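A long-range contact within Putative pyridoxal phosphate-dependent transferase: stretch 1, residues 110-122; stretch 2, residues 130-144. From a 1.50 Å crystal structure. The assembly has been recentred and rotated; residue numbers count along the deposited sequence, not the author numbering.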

ATOM      1  N   LEU A 110      -0.676 -10.079  18.059  1.00 21.88           N
ATOM      2  CA  LEU A 110       0.147 -10.768  19.070  1.00 22.65           C
ATOM      3  C   LEU A 110      -0.141 -10.362  20.482  1.00 23.84           C
ATOM      4  O   LEU A 110       0.336 -11.025  21.428  1.00 25.57           O
ATOM      5  CB  LEU A 110       1.649 -10.527  18.789  1.00 22.10           C
ATOM      6  CG  LEU A 110       2.214 -11.205  17.558  1.00 21.81           C
ATOM      7  CD1 LEU A 110       3.610 -10.699  17.173  1.00 21.27           C
ATOM      8  CD2 LEU A 110       2.182 -12.721  17.709  1.00 22.80           C
ATOM      9  N   THR A 111      -0.945  -9.332  20.676  1.00 22.72           N
ATOM     10  CA  THR A 111      -1.224  -8.755  21.988  1.00 23.78           C
ATOM     11  C   THR A 111      -2.690  -8.389  22.067  1.00 24.58           C
ATOM     12  O   THR A 111      -3.403  -8.380  21.029  1.00 25.64           O
ATOM     13  CB  THR A 111      -0.377  -7.502  22.303  1.00 22.17           C
ATOM     14  OG1 THR A 111      -0.675  -6.447  21.377  1.00 23.11           O
ATOM     15  CG2 THR A 111       1.105  -7.825  22.257  1.00 22.25           C
ATOM     16  N   LYS A 112      -3.145  -8.087  23.271  1.00 25.60           N
ATOM     17  CA  LYS A 112      -4.513  -7.565  23.491  1.00 27.06           C
ATOM     18  C   LYS A 112      -4.381  -6.132  23.962  1.00 26.26           C
ATOM     19  O   LYS A 112      -3.293  -5.698  24.409  1.00 24.99           O
ATOM     20  CB  LYS A 112      -5.308  -8.390  24.536  1.00 30.76           C
ATOM     21  CG  LYS A 112      -4.785  -8.343  25.923  1.00 33.80           C
ATOM     22  CD  LYS A 112      -5.670  -9.196  26.836  1.00 35.99           C
ATOM     23  CE  LYS A 112      -5.101  -9.303  28.253  1.00 37.81           C
ATOM     24  NZ  LYS A 112      -3.593  -9.467  28.299  1.00 36.74           N
ATOM     25  N   ALA A 113      -5.493  -5.414  23.879  1.00 27.05           N
ATOM     26  CA  ALA A 113      -5.587  -4.043  24.373  1.00 26.86           C
ATOM     27  C   ALA A 113      -4.952  -3.855  25.738  1.00 28.02           C
ATOM     28  O   ALA A 113      -5.128  -4.694  26.602  1.00 27.87           O
ATOM     29  CB  ALA A 113      -7.033  -3.591  24.395  1.00 28.21           C
ATOM     30  N   ASN A 114      -4.202  -2.770  25.886  1.00 26.62           N
ATOM     31  CA  ASN A 114      -3.459  -2.429  27.125  1.00 29.08           C
ATOM     32  C   ASN A 114      -2.322  -3.388  27.551  1.00 27.28           C
ATOM     33  O   ASN A 114      -1.725  -3.199  28.601  1.00 29.20           O
ATOM     34  CB  ASN A 114      -4.432  -2.179  28.296  1.00 32.51           C
ATOM     35  CG  ASN A 114      -5.629  -1.337  27.878  1.00 35.05           C
ATOM     36  OD1 ASN A 114      -6.780  -1.747  28.079  1.00 40.32           O
ATOM     37  ND2 ASN A 114      -5.369  -0.178  27.256  1.00 33.73           N
ATOM     38  N   ASP A 115      -1.954  -4.368  26.731  1.00 27.14           N
ATOM     39  CA  ASP A 115      -0.735  -5.162  26.964  1.00 25.75           C
ATOM     40  C   ASP A 115       0.460  -4.221  26.820  1.00 26.39           C
ATOM     41  O   ASP A 115       0.413  -3.221  26.048  1.00 23.84           O
ATOM     42  CB  ASP A 115      -0.562  -6.317  25.957  1.00 26.82           C
ATOM     43  CG  ASP A 115      -1.370  -7.525  26.290  1.00 27.78           C
ATOM     44  OD1 ASP A 115      -1.958  -7.579  27.395  1.00 30.81           O
ATOM     45  OD2 ASP A 115      -1.438  -8.470  25.503  1.00 27.23           O
ATOM     46  N   LYS A 116       1.512  -4.554  27.565  1.00 26.01           N
ATOM     47  CA  LYS A 116       2.750  -3.775  27.576  1.00 24.27           C
ATOM     48  C   LYS A 116       3.728  -4.216  26.471  1.00 21.40           C
ATOM     49  O   LYS A 116       3.884  -5.410  26.239  1.00 20.48           O
ATOM     50  CB  LYS A 116       3.431  -3.867  28.945  1.00 25.81           C
ATOM     51  CG  LYS A 116       2.712  -3.145  30.074  1.00 28.65           C
ATOM     52  CD  LYS A 116       3.308  -3.588  31.404  1.00 30.25           C
ATOM     53  CE  LYS A 116       2.661  -2.878  32.572  1.00 32.99           C
ATOM     54  NZ  LYS A 116       1.433  -3.602  32.990  1.00 34.87           N
ATOM     55  N   ILE A 117       4.337  -3.226  25.800  1.00 20.31           N
ATOM     56  CA  ILE A 117       5.294  -3.387  24.710  1.00 19.92           C
ATOM     57  C   ILE A 117       6.437  -2.434  25.033  1.00 18.70           C
ATOM     58  O   ILE A 117       6.215  -1.238  25.324  1.00 18.41           O
ATOM     59  CB  ILE A 117       4.651  -3.022  23.358  1.00 18.80           C
ATOM     60  CG1 ILE A 117       3.480  -3.976  23.025  1.00 19.97           C
ATOM     61  CG2 ILE A 117       5.744  -3.021  22.287  1.00 18.04           C
ATOM     62  CD1 ILE A 117       2.728  -3.664  21.743  1.00 19.63           C
ATOM     63  N   MET A 118       7.655  -2.966  24.934  1.00 18.74           N
ATOM     64  CA  MET A 118       8.838  -2.259  25.327  1.00 18.42           C
ATOM     65  C   MET A 118       9.628  -1.797  24.128  1.00 17.46           C
ATOM     66  O   MET A 118       9.771  -2.552  23.128  1.00 16.92           O
ATOM     67  CB  MET A 118       9.711  -3.148  26.235  1.00 18.96           C
ATOM     68  CG  MET A 118      10.975  -2.492  26.704  1.00 19.52           C
ATOM     69  SD  MET A 118      12.054  -3.436  27.823  1.00 21.44           S
ATOM     70  CE  MET A 118      11.158  -3.344  29.350  1.00 21.36           C
ATOM     71  N   ILE A 119      10.077  -0.538  24.219  1.00 17.59           N
ATOM     72  CA  ILE A 119      11.032   0.040  23.205  1.00 16.01           C
ATOM     73  C   ILE A 119      12.217   0.686  23.909  1.00 16.77           C
ATOM     74  O   ILE A 119      12.187   0.845  25.159  1.00 16.28           O
ATOM     75  CB  ILE A 119      10.378   1.063  22.244  1.00 16.67           C
ATOM     76  CG1 ILE A 119      10.030   2.360  22.948  1.00 17.06           C
ATOM     77  CG2 ILE A 119       9.185   0.457  21.466  1.00 18.25           C
ATOM     78  CD1 ILE A 119       9.503   3.455  22.015  1.00 15.87           C
ATOM     79  N   GLN A 120      13.309   1.006  23.210  1.00 15.64           N
ATOM     80  CA  GLN A 120      14.461   1.727  23.769  1.00 16.62           C
ATOM     81  C   GLN A 120      14.616   3.093  23.115  1.00 17.65           C
ATOM     82  O   GLN A 120      14.856   3.188  21.894  1.00 18.61           O
ATOM     83  CB  GLN A 120      15.745   0.949  23.552  1.00 16.06           C
ATOM     84  CG  GLN A 120      15.729  -0.484  24.048  1.00 16.40           C
ATOM     85  CD  GLN A 120      16.923  -1.297  23.620  1.00 16.37           C
ATOM     86  OE1 GLN A 120      17.144  -1.532  22.429  1.00 16.71           O
ATOM     87  NE2 GLN A 120      17.714  -1.748  24.584  1.00 17.09           N
ATOM     88  N   GLU A 121      14.475   4.145  23.869  1.00 16.06           N
ATOM     89  CA  GLU A 121      14.625   5.525  23.380  1.00 17.18           C
ATOM     90  C   GLU A 121      15.996   6.100  23.722  1.00 16.64           C
ATOM     91  O   GLU A 121      16.628   5.699  24.680  1.00 16.82           O
ATOM     92  CB  GLU A 121      13.517   6.380  23.995  1.00 17.98           C
ATOM     93  CG  GLU A 121      12.189   6.047  23.293  1.00 18.20           C
ATOM     94  CD  GLU A 121      11.043   6.992  23.579  1.00 20.91           C
ATOM     95  OE1 GLU A 121      11.134   7.713  24.576  1.00 21.31           O
ATOM     96  OE2 GLU A 121      10.046   7.006  22.790  1.00 21.23           O
ATOM     97  N   PRO A 122      16.492   7.065  22.940  1.00 14.97           N
ATOM     98  CA  PRO A 122      15.779   7.699  21.816  1.00 15.14           C
ATOM     99  C   PRO A 122      15.709   6.770  20.626  1.00 14.91           C
ATOM    100  O   PRO A 122      16.722   6.103  20.301  1.00 15.69           O
ATOM    101  CB  PRO A 122      16.620   8.931  21.563  1.00 14.74           C
ATOM    102  CG  PRO A 122      18.021   8.548  21.999  1.00 14.50           C
ATOM    103  CD  PRO A 122      17.821   7.612  23.193  1.00 14.73           C
ATOM    104  N   VAL A 130       3.231   3.807  17.260  1.00 17.36           N
ATOM    105  CA  VAL A 130       2.538   2.608  16.796  1.00 17.72           C
ATOM    106  C   VAL A 130       1.985   1.810  17.977  1.00 17.80           C
ATOM    107  O   VAL A 130       0.908   1.231  17.882  1.00 18.50           O
ATOM    108  CB  VAL A 130       3.404   1.723  15.856  1.00 17.61           C
ATOM    109  CG1 VAL A 130       4.447   0.919  16.639  1.00 16.78           C
ATOM    110  CG2 VAL A 130       2.479   0.814  15.007  1.00 18.45           C
ATOM    111  N   VAL A 131       2.650   1.879  19.123  1.00 17.58           N
ATOM    112  CA  VAL A 131       2.163   1.171  20.295  1.00 18.10           C
ATOM    113  C   VAL A 131       0.909   1.866  20.862  1.00 18.43           C
ATOM    114  O   VAL A 131      -0.138   1.223  21.123  1.00 18.87           O
ATOM    115  CB  VAL A 131       3.289   1.025  21.347  1.00 17.02           C
ATOM    116  CG1 VAL A 131       2.725   0.536  22.691  1.00 17.84           C
ATOM    117  CG2 VAL A 131       4.407   0.107  20.793  1.00 16.94           C
ATOM    118  N   LYS A 132       1.013   3.184  20.965  1.00 18.60           N
ATOM    119  CA  LYS A 132      -0.055   4.030  21.487  1.00 20.03           C
ATOM    120  C   LYS A 132      -1.293   4.049  20.590  1.00 19.58           C
ATOM    121  O   LYS A 132      -2.457   4.013  21.081  1.00 20.75           O
ATOM    122  CB  LYS A 132       0.443   5.437  21.730  1.00 21.19           C
ATOM    123  CG  LYS A 132       1.467   5.466  22.859  1.00 23.32           C
ATOM    124  CD  LYS A 132       2.009   6.853  23.124  1.00 25.09           C
ATOM    125  CE  LYS A 132       2.824   6.855  24.428  1.00 25.75           C
ATOM    126  NZ  LYS A 132       3.710   8.052  24.423  1.00 29.26           N
ATOM    127  N   ASN A 133      -1.071   4.117  19.276  1.00 18.45           N
ATOM    128  CA  ASN A 133      -2.173   4.206  18.340  1.00 18.68           C
ATOM    129  C   ASN A 133      -2.905   2.864  18.192  1.00 19.02           C
ATOM    130  O   ASN A 133      -4.032   2.811  17.673  1.00 19.50           O
ATOM    131  CB  ASN A 133      -1.667   4.616  16.972  1.00 18.65           C
ATOM    132  CG  ASN A 133      -1.210   6.060  16.893  1.00 18.67           C
ATOM    133  OD1 ASN A 133      -1.588   6.896  17.692  1.00 22.30           O
ATOM    134  ND2 ASN A 133      -0.415   6.351  15.845  1.00 20.31           N
ATOM    135  N   ASN A 134      -2.284   1.799  18.683  1.00 19.03           N
ATOM    136  CA  ASN A 134      -2.952   0.508  18.878  1.00 19.07           C
ATOM    137  C   ASN A 134      -3.490   0.235  20.282  1.00 20.77           C
ATOM    138  O   ASN A 134      -3.869  -0.887  20.517  1.00 21.88           O
ATOM    139  CB  ASN A 134      -2.017  -0.638  18.498  1.00 18.31           C
ATOM    140  CG  ASN A 134      -1.954  -0.860  17.025  1.00 18.49           C
ATOM    141  OD1 ASN A 134      -2.881  -1.423  16.454  1.00 18.17           O
ATOM    142  ND2 ASN A 134      -0.866  -0.440  16.413  1.00 18.30           N
ATOM    143  N   ASN A 135      -3.523   1.240  21.146  1.00 21.88           N
ATOM    144  CA  ASN A 135      -4.069   1.124  22.504  1.00 23.74           C
ATOM    145  C   ASN A 135      -3.391   0.002  23.268  1.00 24.29           C
ATOM    146  O   ASN A 135      -4.024  -0.757  24.028  1.00 23.80           O
ATOM    147  CB  ASN A 135      -5.593   0.976  22.474  1.00 26.01           C
ATOM    148  CG  ASN A 135      -6.251   2.103  21.698  1.00 30.05           C
ATOM    149  OD1 ASN A 135      -6.757   1.894  20.581  1.00 37.91           O
ATOM    150  ND2 ASN A 135      -6.133   3.329  22.219  1.00 32.17           N
ATOM    151  N   ARG A 136      -2.085  -0.093  23.100  1.00 22.19           N
ATOM    152  CA  ARG A 136      -1.260  -0.876  23.980  1.00 21.90           C
ATOM    153  C   ARG A 136      -0.492   0.099  24.853  1.00 22.28           C
ATOM    154  O   ARG A 136      -0.429   1.325  24.587  1.00 23.02           O
ATOM    155  CB  ARG A 136      -0.308  -1.803  23.208  1.00 22.53           C
ATOM    156  CG  ARG A 136      -0.867  -3.155  22.757  1.00 22.84           C
ATOM    157  CD  ARG A 136      -2.143  -3.088  21.954  1.00 22.91           C
ATOM    158  NE  ARG A 136      -2.572  -4.376  21.417  1.00 21.64           N
ATOM    159  CZ  ARG A 136      -3.758  -4.598  20.861  1.00 22.45           C
ATOM    160  NH1 ARG A 136      -4.695  -3.646  20.821  1.00 23.14           N
ATOM    161  NH2 ARG A 136      -4.049  -5.806  20.420  1.00 23.59           N
ATOM    162  N   GLU A 137       0.090  -0.429  25.919  1.00 24.13           N
ATOM    163  CA  GLU A 137       0.811   0.375  26.910  1.00 25.20           C
ATOM    164  C   GLU A 137       2.305   0.370  26.580  1.00 24.05           C
ATOM    165  O   GLU A 137       2.918  -0.670  26.540  1.00 23.92           O
ATOM    166  CB  GLU A 137       0.652  -0.165  28.324  1.00 27.46           C
ATOM    167  CG  GLU A 137       1.374   0.706  29.341  1.00 28.99           C
ATOM    168  CD  GLU A 137       1.224   0.304  30.811  1.00 32.66           C
ATOM    169  OE1 GLU A 137       0.384  -0.544  31.158  1.00 36.42           O
ATOM    170  OE2 GLU A 137       1.994   0.860  31.638  1.00 35.81           O
ATOM    171  N   LEU A 138       2.857   1.548  26.374  1.00 23.57           N
ATOM    172  CA  LEU A 138       4.267   1.688  25.973  1.00 21.36           C
ATOM    173  C   LEU A 138       5.149   1.687  27.192  1.00 22.37           C
ATOM    174  O   LEU A 138       4.941   2.502  28.114  1.00 24.33           O
ATOM    175  CB  LEU A 138       4.481   3.001  25.228  1.00 21.05           C
ATOM    176  CG  LEU A 138       5.889   3.152  24.613  1.00 19.48           C
ATOM    177  CD1 LEU A 138       6.247   2.059  23.587  1.00 19.56           C
ATOM    178  CD2 LEU A 138       6.056   4.579  24.072  1.00 20.55           C
ATOM    179  N   ILE A 139       6.132   0.796  27.223  1.00 21.01           N
ATOM    180  CA  ILE A 139       7.152   0.777  28.313  1.00 21.75           C
ATOM    181  C   ILE A 139       8.462   1.165  27.624  1.00 21.91           C
ATOM    182  O   ILE A 139       8.753   0.652  26.541  1.00 21.86           O
ATOM    183  CB  ILE A 139       7.298  -0.605  28.950  1.00 22.08           C
ATOM    184  CG1 ILE A 139       5.940  -1.109  29.501  1.00 23.24           C
ATOM    185  CG2 ILE A 139       8.365  -0.535  30.054  1.00 21.59           C
ATOM    186  CD1 ILE A 139       5.317  -0.213  30.523  1.00 24.58           C
ATOM    187  N   ILE A 140       9.166   2.151  28.178  1.00 21.40           N
ATOM    188  CA  ILE A 140      10.416   2.640  27.550  1.00 19.58           C
ATOM    189  C   ILE A 140      11.570   2.284  28.495  1.00 20.28           C
ATOM    190  O   ILE A 140      11.543   2.649  29.686  1.00 20.75           O
ATOM    191  CB  ILE A 140      10.372   4.150  27.348  1.00 19.85           C
ATOM    192  CG1 ILE A 140       9.092   4.563  26.594  1.00 21.00           C
ATOM    193  CG2 ILE A 140      11.690   4.628  26.691  1.00 18.00           C
ATOM    194  CD1 ILE A 140       8.820   6.051  26.458  1.00 21.48           C
ATOM    195  N   SER A 141      12.562   1.552  27.971  1.00 20.08           N
ATOM    196  CA  SER A 141      13.832   1.360  28.602  1.00 20.43           C
ATOM    197  C   SER A 141      14.891   2.188  27.923  1.00 19.66           C
ATOM    198  O   SER A 141      15.369   1.780  26.869  1.00 19.47           O
ATOM    199  CB  SER A 141      14.229  -0.116  28.621  1.00 21.29           C
ATOM    200  OG  SER A 141      15.570  -0.246  29.070  1.00 22.37           O
ATOM    201  N   PRO A 142      15.184   3.380  28.436  1.00 20.01           N
ATOM    202  CA  PRO A 142      16.085   4.251  27.642  1.00 19.73           C
ATOM    203  C   PRO A 142      17.453   3.598  27.460  1.00 18.95           C
ATOM    204  O   PRO A 142      17.962   2.887  28.326  1.00 19.67           O
ATOM    205  CB  PRO A 142      16.160   5.531  28.434  1.00 21.08           C
ATOM    206  CG  PRO A 142      14.987   5.514  29.380  1.00 21.59           C
ATOM    207  CD  PRO A 142      14.664   4.060  29.629  1.00 21.70           C
ATOM    208  N   LEU A 143      18.027   3.779  26.278  1.00 17.70           N
ATOM    209  CA  LEU A 143      19.453   3.442  26.132  1.00 17.08           C
ATOM    210  C   LEU A 143      20.267   4.198  27.188  1.00 18.27           C
ATOM    211  O   LEU A 143      19.882   5.267  27.653  1.00 18.28           O
ATOM    212  CB  LEU A 143      19.960   3.758  24.732  1.00 16.17           C
ATOM    213  CG  LEU A 143      19.275   3.036  23.583  1.00 15.69           C
ATOM    214  CD1 LEU A 143      19.875   3.570  22.288  1.00 15.94           C
ATOM    215  CD2 LEU A 143      19.427   1.546  23.631  1.00 15.67           C
ATOM    216  N   GLN A 144      21.392   3.614  27.600  1.00 18.65           N
ATOM    217  CA  GLN A 144      22.324   4.270  28.535  1.00 19.21           C
ATOM    218  C   GLN A 144      23.358   5.010  27.676  1.00 18.52           C
ATOM    219  O   GLN A 144      24.055   4.376  26.855  1.00 16.61           O
ATOM    220  CB  GLN A 144      22.999   3.248  29.478  1.00 22.64           C
ATOM    221  CG  GLN A 144      24.076   3.795  30.419  1.00 24.91           C
ATOM    222  CD  GLN A 144      24.589   2.706  31.405  1.00 29.74           C
ATOM    223  OE1 GLN A 144      24.323   1.512  31.243  1.00 32.75           O
ATOM    224  NE2 GLN A 144      25.304   3.138  32.449  1.00 36.00           N
TER
HETATM  225  O   HOH W   1      17.602  -0.214  27.282  1.00 21.24           O
HETATM  226  O   HOH W   2      18.284   7.295  26.550  1.00 20.04           O

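The contact is built on two neighbouring parallel strands, 116-119 and 137-140, whose directions diverge by 34°. Hydrogen bonds zigzag between them: Ile 117 N gives to Glu 137 O (3.0 Å) and Ile 117 O accepts from Ile 139 N (2.8 Å), so that one residue reaches two across the gap. The ladder falters at Glu 121 N, which lies 3.9 Å from Ser 141 O and is left buried without a partner, yet Glu 121 O still receives Leu 143 N at 2.9 Å.

The parallel register alternates the faces. Lys 116, Met 118, Glu 137 and Ile 139 share one. There Lys 116 lies beside Glu 137 in a long salt bridge, Lys 116 NZ to Glu 137 OE1 3.7 Å, while Lys 116 CB packs against Ile 139 CG1 at 3.8 Å; Met 118 CE reaches Ile 139 CG2 (4.0 Å), so Ile 139 meets both neighbours. Ile 117, Ile 119, Leu 138 and Ile 140 share the other, aliphatic face. Ile 119 CG1 settles against Leu 138 CD1 (3.8 Å) and Ile 140 CG1 (4.4 Å), and Ile 117 CG2 meets Val 131 CG2 of the preceding helix at 3.7 Å. The rule suggested is to let a branched side chain bridge two residues of the next strand. Past the strands, Leu 143 CD2 nestles against Gln 120 CB, 3.7 Å away.

Arg 136 is the large bump at the opening end, and the loop before strand 116-119 forms its hollow. Arg 136 NE gives a nearly straight hydrogen bond to Thr 111 OG1 (2.8 Å), and Arg 136 NH2 donates to Thr 111 O (2.7 Å), while Lys 112 O and Ala 113 N lie over one guanidinium face. A type II turn, Lys 112 to Asp 115, shapes this wall, braced by the salt bridge from Lys 112 NZ to Asp 115 OD1 (2.7 Å). Asn 114 N, within the turn, donates to Asn 135 O at 2.7 Å.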